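Side-chain contact in peptidase M16 C-terminal domain-containing protein (Enterococcus faecalis, PDB 3D3Y), which is of unknown function but is related to the M16 metallopeptidases and carries a domain of their inactive type: residues K289-N293 with V294-E298. Residues are numbered along the deposited sequence; the frame is centred on the assembly and turned at random.
Sequences KLFMN and VREKE
Phe-291 and Arg-295, one helical turn apart, run side by side and carry the contact. Each has CG anti to the backbone N (chi1 -165° and -179°), with the arginine chain extended from CG to NE, which lays CD and the guanidinium along the ring. Arg-295 CD sits over one face, 3.6 Å from the centroid of the Phe-291 ring, a CH-pi contact displaced toward the rim. The guanidinium follows nearly flat, its plane 22° from that of the ring, with NH1 3.3 Å from Phe-291 CE1. Glu-296, bent at chi2, brings OE2 obliquely to within 3.3 Å of Phe-291 CE2.

The helix ends in a wider pi-type turn at 291-293. Glu-296 N reaches Phe-291 O at 2.9 Å in an i+5 bond, and Leu-290 O is gripped by both Val-294 N and, in a second i+5 bond, Arg-295 N. Leu-290 CD2 and Val-294 CG2 meet at 4.0 Å; Leu-290 also touches Phe-282 of helix 272-284. Asn-293 turns its amide back along the helix: ND2 donates in plane to a lone pair of Lys-289 O (3.0 Å), which also accepts Asn-293 N. Its OD1 receives a weak bond from Lys-297 NZ. The amide is thus oriented chiefly by the backbone, while dispersion and the CH-pi contact probably steady Arg-295 against Phe-291 as the chain leaves the helix.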
loop_
_atom_site.group_PDB
_atom_site.type_symbol
_atom_site.label_atom_id
_atom_site.label_comp_id
_atom_site.label_asym_id
_atom_site.label_seq_id
_atom_site.Cartn_x
_atom_site.Cartn_y
_atom_site.Cartn_z
ATOM N N LYS A 289 5.288 -12.790 21.783
ATOM C CA LYS A 289 4.547 -13.754 22.607
ATOM C C LYS A 289 3.840 -14.854 21.826
ATOM O O LYS A 289 3.828 -16.018 22.260
ATOM C CB LYS A 289 3.578 -13.036 23.575
ATOM C CG LYS A 289 4.340 -12.172 24.587
ATOM C CD LYS A 289 3.442 -11.602 25.680
ATOM C CE LYS A 289 4.285 -10.786 26.686
ATOM N NZ LYS A 289 5.077 -11.676 27.560
ATOM N N LEU A 290 3.255 -14.521 20.678
ATOM C CA LEU A 290 2.559 -15.544 19.892
ATOM C C LEU A 290 3.539 -16.502 19.233
ATOM O O LEU A 290 3.300 -17.726 19.207
ATOM C CB LEU A 290 1.619 -14.908 18.861
ATOM C CG LEU A 290 0.492 -13.985 19.378
ATOM C CD1 LEU A 290 -0.341 -13.524 18.212
ATOM C CD2 LEU A 290 -0.398 -14.697 20.426
ATOM N N PHE A 291 4.656 -15.971 18.707
ATOM C CA PHE A 291 5.679 -16.885 18.146
ATOM C C PHE A 291 6.164 -17.837 19.221
ATOM O O PHE A 291 6.171 -19.061 19.034
ATOM C CB PHE A 291 6.864 -16.128 17.515
ATOM C CG PHE A 291 7.739 -16.994 16.616
ATOM C CD1 PHE A 291 7.647 -16.906 15.214
ATOM C CD2 PHE A 291 8.650 -17.904 17.173
ATOM C CE1 PHE A 291 8.486 -17.722 14.381
ATOM C CE2 PHE A 291 9.479 -18.726 16.351
ATOM C CZ PHE A 291 9.397 -18.627 14.968
HETATM N N MSE A 292 6.558 -17.271 20.357
HETATM C CA MSE A 292 7.149 -18.055 21.435
HETATM C C MSE A 292 6.203 -19.004 22.171
HETATM O O MSE A 292 6.639 -20.008 22.705
HETATM C CB MSE A 292 7.864 -17.132 22.446
HETATM C CG MSE A 292 9.025 -16.329 21.835
HETATM SE SE MSE A 292 10.384 -17.570 21.088
HETATM C CE MSE A 292 10.773 -18.625 22.666
ATOM N N ASN A 293 4.918 -18.700 22.208
ATOM C CA ASN A 293 3.988 -19.480 23.030
ATOM C C ASN A 293 2.974 -20.298 22.250
ATOM O O ASN A 293 2.585 -21.378 22.697
ATOM C CB ASN A 293 3.269 -18.558 24.019
ATOM C CG ASN A 293 4.191 -18.077 25.106
ATOM O OD1 ASN A 293 4.454 -18.805 26.048
ATOM N ND2 ASN A 293 4.734 -16.882 24.948
ATOM N N VAL A 294 2.529 -19.800 21.105
ATOM C CA VAL A 294 1.571 -20.577 20.303
ATOM C C VAL A 294 2.332 -21.439 19.283
ATOM O O VAL A 294 2.060 -22.618 19.147
ATOM C CB VAL A 294 0.527 -19.714 19.576
ATOM C CG1 VAL A 294 -0.575 -20.624 18.980
ATOM C CG2 VAL A 294 -0.069 -18.658 20.504
ATOM N N ARG A 295 3.289 -20.855 18.582
ATOM C CA ARG A 295 4.086 -21.630 17.636
ATOM C C ARG A 295 5.117 -22.533 18.331
ATOM O O ARG A 295 5.089 -23.755 18.179
ATOM C CB ARG A 295 4.784 -20.681 16.662
ATOM C CG ARG A 295 5.628 -21.401 15.626
ATOM C CD ARG A 295 6.323 -20.384 14.756
ATOM N NE ARG A 295 7.142 -21.044 13.739
ATOM C CZ ARG A 295 7.333 -20.570 12.507
ATOM N NH1 ARG A 295 6.759 -19.423 12.113
ATOM N NH2 ARG A 295 8.086 -21.254 11.666
ATOM N N GLU A 296 6.048 -21.926 19.064
ATOM C CA GLU A 296 6.957 -22.687 19.908
ATOM C C GLU A 296 6.168 -23.071 21.162
ATOM O O GLU A 296 5.034 -22.611 21.370
ATOM C CB GLU A 296 8.185 -21.854 20.293
ATOM C CG GLU A 296 8.888 -21.181 19.096
ATOM C CD GLU A 296 9.841 -22.121 18.345
ATOM O OE1 GLU A 296 10.209 -23.163 18.900
ATOM O OE2 GLU A 296 10.247 -21.809 17.205
ATOM N N LYS A 297 6.771 -23.922 21.976
ATOM C CA LYS A 297 6.201 -24.351 23.249
ATOM C C LYS A 297 4.947 -25.212 23.085
ATOM O O LYS A 297 5.026 -26.423 23.267
ATOM C CB LYS A 297 6.018 -23.165 24.204
ATOM C CG LYS A 297 7.356 -22.463 24.490
ATOM C CD LYS A 297 7.296 -21.585 25.718
ATOM C CE LYS A 297 8.310 -20.461 25.630
ATOM N NZ LYS A 297 7.800 -19.277 26.419
ATOM N N GLU A 298 3.816 -24.617 22.704
ATOM C CA GLU A 298 2.591 -25.410 22.556
ATOM C C GLU A 298 2.528 -26.138 21.212
ATOM O O GLU A 298 1.772 -27.086 21.076
ATOM C CB GLU A 298 1.327 -24.568 22.786
ATOM C CG GLU A 298 1.319 -23.776 24.085
ATOM C CD GLU A 298 0.633 -24.472 25.248
ATOM O OE1 GLU A 298 0.354 -25.703 25.167
ATOM O OE2 GLU A 298 0.368 -23.757 26.253
#